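Local coordinates for protein nsp9 (PDB 5YM6) that binds nucleic acid as a small coronavirus replicase protein, with an affinity that dimerization enhances, at residues L39-S44 against L84-N89. Residues are numbered along the deposited sequence; the frame is centred on the assembly and turned at random.
Sequences LVAITS and LYFIQN
Ala41 faces Phe86 and Thr43 faces Leu84 where strand 36-44 pairs antiparallel with strand 82-86, deep in the single-domain beta-barrel of coronavirus nsp9. Between these two non-hydrogen-bonded pairs, Ile42 and Tyr85 are the hydrogen-bonded pair, giving and accepting one bond each. Tyr85 N gives to Ile42 O at 2.8 Å, nearly in line with the C=O bond, on the oxygen side, and Ile42 N gives to Tyr85 O in the carbonyl plane. On the face carrying Ala41, Thr43, Leu84 and Phe86, the Leu84 CD1 methyl reaches back across the strands. With Leu84 CG anti to the backbone N (chi1 171°), Leu84 CD1 sits 3.7 Å from Thr43 CG2 and also meets Ala41 CB. Phe86 brings its CD1 corner to Ala41 CB at 3.7 Å, while Val40 CG1 meets the same ring at its edge, in plane, the two side chains lying alongside and pointing the same way. Helix 92-105 packs over this face, Val98 against Val40 and Ile102 against Leu84; Leu84 also touches Leu4 of the second subunit.

On the other face Tyr85 turns its CD1 edge to Ile42 O, and its CB packs on Ile42 CG1 at 3.8 Å. Its hydroxyl is tied down by Lys46 O and Leu49 N, which pins the far end of the ring beside the turn after strand 36-44. Val40 and Ala41 form a classic beta bulge opposite Phe29; the extra residue offsets the alternation of side chains, and Leu39 lies on the side of Ile42 and Tyr85, against Ile87. Leu39 crosses Ile87 at about a right angle, its CG 3.9 Å from Ile87 CD1, with Val52 touching both. Ile87 is fixed from its backbone as well: its N-H points straight at Val40 O (2.9 Å, 174° at the hydrogen) but approaches from above the carbonyl plane, 38° out of it.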
ATOM      1  N   LEU B  39      -7.240  11.340  -5.555  1.00 24.85           N
ATOM      2  CA  LEU B  39      -7.868  10.233  -6.280  1.00 21.10           C
ATOM      3  C   LEU B  39      -6.787   9.314  -6.838  1.00 20.88           C
ATOM      4  O   LEU B  39      -5.952   9.748  -7.623  1.00 24.75           O
ATOM      5  CB  LEU B  39      -8.760  10.755  -7.404  1.00 21.45           C
ATOM      6  CG  LEU B  39      -9.380   9.663  -8.284  1.00 21.08           C
ATOM      7  CD1 LEU B  39     -10.285   8.831  -7.421  1.00 20.42           C
ATOM      8  CD2 LEU B  39     -10.117  10.263  -9.471  1.00 26.31           C
ATOM      9  N   VAL B  40      -6.808   8.053  -6.427  1.00 18.07           N
ATOM     10  CA  VAL B  40      -5.757   7.101  -6.814  1.00 18.81           C
ATOM     11  C   VAL B  40      -6.207   6.058  -7.831  1.00 20.46           C
ATOM     12  O   VAL B  40      -5.445   5.689  -8.731  1.00 20.53           O
ATOM     13  CB  VAL B  40      -5.206   6.388  -5.564  1.00 20.34           C
ATOM     14  CG1 VAL B  40      -4.250   5.252  -5.964  1.00 21.87           C
ATOM     15  CG2 VAL B  40      -4.508   7.411  -4.674  1.00 28.56           C
ATOM     16  N   ALA B  41      -7.440   5.579  -7.696  1.00 17.74           N
ATOM     17  CA  ALA B  41      -7.941   4.520  -8.577  1.00 18.13           C
ATOM     18  C   ALA B  41      -9.454   4.516  -8.698  1.00 19.41           C
ATOM     19  O   ALA B  41     -10.160   5.069  -7.846  1.00 19.38           O
ATOM     20  CB  ALA B  41      -7.458   3.149  -8.075  1.00 18.69           C
ATOM     21  N   ILE B  42      -9.959   3.873  -9.757  1.00 20.63           N
ATOM     22  CA  ILE B  42     -11.386   3.614  -9.862  1.00 16.82           C
ATOM     23  C   ILE B  42     -11.593   2.156 -10.224  1.00 20.37           C
ATOM     24  O   ILE B  42     -10.692   1.527 -10.790  1.00 17.78           O
ATOM     25  CB  ILE B  42     -12.057   4.508 -10.905  1.00 18.73           C
ATOM     26  CG1 ILE B  42     -11.473   4.245 -12.298  1.00 18.64           C
ATOM     27  CG2 ILE B  42     -11.893   5.981 -10.505  1.00 17.70           C
ATOM     28  CD1 ILE B  42     -12.301   4.811 -13.426  1.00 23.07           C
ATOM     29  N   THR B  43     -12.753   1.616  -9.861  1.00 19.52           N
ATOM     30  CA  THR B  43     -13.175   0.315 -10.377  1.00 21.24           C
ATOM     31  C   THR B  43     -14.528   0.407 -11.064  1.00 22.16           C
ATOM     32  O   THR B  43     -15.362   1.254 -10.751  1.00 21.47           O
ATOM     33  CB  THR B  43     -13.248  -0.763  -9.283  1.00 22.22           C
ATOM     34  OG1 THR B  43     -14.190  -0.370  -8.273  1.00 25.11           O
ATOM     35  CG2 THR B  43     -11.877  -0.993  -8.656  1.00 22.79           C
ATOM     36  N   SER B  44     -14.717  -0.474 -12.038  1.00 20.63           N
ATOM     37  CA  SER B  44     -15.879  -0.444 -12.911  1.00 21.51           C
ATOM     38  C   SER B  44     -16.052  -1.821 -13.519  1.00 22.57           C
ATOM     39  O   SER B  44     -15.090  -2.563 -13.615  1.00 23.48           O
ATOM     40  CB  SER B  44     -15.690   0.587 -14.022  1.00 20.12           C
ATOM     41  OG  SER B  44     -16.719   0.485 -14.985  1.00 24.89           O
ATOM     42  N   LEU B  84      -9.877  -2.625 -12.394  1.00 22.15           N
ATOM     43  CA  LEU B  84      -9.230  -1.604 -11.584  1.00 22.46           C
ATOM     44  C   LEU B  84      -8.380  -0.729 -12.491  1.00 21.73           C
ATOM     45  O   LEU B  84      -7.574  -1.246 -13.291  1.00 23.46           O
ATOM     46  CB  LEU B  84      -8.362  -2.253 -10.493  1.00 22.45           C
ATOM     47  CG  LEU B  84      -7.432  -1.342  -9.680  1.00 24.42           C
ATOM     48  CD1 LEU B  84      -8.223  -0.489  -8.727  1.00 23.71           C
ATOM     49  CD2 LEU B  84      -6.393  -2.164  -8.900  1.00 29.78           C
ATOM     50  N   TYR B  85      -8.569   0.584 -12.393  1.00 20.74           N
ATOM     51  CA  TYR B  85      -7.782   1.532 -13.172  1.00 17.38           C
ATOM     52  C   TYR B  85      -7.086   2.478 -12.222  1.00 19.92           C
ATOM     53  O   TYR B  85      -7.762   3.151 -11.439  1.00 18.45           O
ATOM     54  CB  TYR B  85      -8.640   2.390 -14.096  1.00 18.75           C
ATOM     55  CG  TYR B  85      -9.519   1.713 -15.118  1.00 20.18           C
ATOM     56  CD1 TYR B  85     -10.718   1.114 -14.747  1.00 19.00           C
ATOM     57  CD2 TYR B  85      -9.193   1.760 -16.466  1.00 17.76           C
ATOM     58  CE1 TYR B  85     -11.545   0.530 -15.698  1.00 21.42           C
ATOM     59  CE2 TYR B  85     -10.023   1.193 -17.417  1.00 22.54           C
ATOM     60  CZ  TYR B  85     -11.191   0.577 -17.023  1.00 21.81           C
ATOM     61  OH  TYR B  85     -12.013   0.012 -17.968  1.00 24.80           O
ATOM     62  N   PHE B  86      -5.758   2.552 -12.290  1.00 17.32           N
ATOM     63  CA  PHE B  86      -5.051   3.577 -11.548  1.00 19.12           C
ATOM     64  C   PHE B  86      -5.040   4.865 -12.343  1.00 16.89           C
ATOM     65  O   PHE B  86      -5.040   4.855 -13.575  1.00 21.44           O
ATOM     66  CB  PHE B  86      -3.621   3.147 -11.223  1.00 17.92           C
ATOM     67  CG  PHE B  86      -3.548   2.135 -10.132  1.00 18.91           C
ATOM     68  CD1 PHE B  86      -3.848   2.496  -8.833  1.00 22.54           C
ATOM     69  CD2 PHE B  86      -3.220   0.825 -10.408  1.00 29.89           C
ATOM     70  CE1 PHE B  86      -3.799   1.570  -7.814  1.00 25.43           C
ATOM     71  CE2 PHE B  86      -3.161  -0.105  -9.391  1.00 32.55           C
ATOM     72  CZ  PHE B  86      -3.455   0.274  -8.098  1.00 26.85           C
ATOM     73  N   ILE B  87      -5.063   5.977 -11.624  1.00 18.22           N
ATOM     74  CA  ILE B  87      -4.979   7.288 -12.256  1.00 20.50           C
ATOM     75  C   ILE B  87      -3.530   7.473 -12.734  1.00 20.24           C
ATOM     76  O   ILE B  87      -2.596   7.076 -12.041  1.00 21.92           O
ATOM     77  CB  ILE B  87      -5.410   8.409 -11.279  1.00 23.24           C
ATOM     78  CG1 ILE B  87      -6.935   8.628 -11.353  1.00 22.16           C
ATOM     79  CG2 ILE B  87      -4.735   9.731 -11.623  1.00 22.81           C
ATOM     80  CD1 ILE B  87      -7.761   7.430 -10.985  1.00 24.53           C
ATOM     81  N   GLN B  88      -3.354   8.051 -13.919  1.00 19.12           N
ATOM     82  CA  GLN B  88      -2.026   8.153 -14.516  1.00 22.32           C
ATOM     83  C   GLN B  88      -1.067   8.910 -13.594  1.00 22.52           C
ATOM     84  O   GLN B  88      -1.439   9.925 -13.003  1.00 21.23           O
ATOM     85  CB  GLN B  88      -2.086   8.825 -15.886  1.00 21.28           C
ATOM     86  CG  GLN B  88      -0.714   8.840 -16.564  1.00 25.41           C
ATOM     87  CD  GLN B  88      -0.748   9.314 -18.001  1.00 28.12           C
ATOM     88  OE1 GLN B  88      -1.571  10.147 -18.372  1.00 35.07           O
ATOM     89  NE2 GLN B  88       0.158   8.781 -18.820  1.00 33.99           N
ATOM     90  N   ASN B  89       0.141   8.363 -13.460  1.00 22.68           N
ATOM     91  CA  ASN B  89       1.247   8.972 -12.712  1.00 27.30           C
ATOM     92  C   ASN B  89       1.080   8.960 -11.201  1.00 25.57           C
ATOM     93  O   ASN B  89       1.832   9.605 -10.479  1.00 26.69           O
ATOM     94  CB  ASN B  89       1.476  10.411 -13.183  1.00 27.16           C
ATOM     95  CG  ASN B  89       1.988  10.471 -14.595  1.00 30.45           C
ATOM     96  OD1 ASN B  89       2.746   9.599 -15.029  1.00 33.51           O
ATOM     97  ND2 ASN B  89       1.576  11.494 -15.328  1.00 32.86           N
TER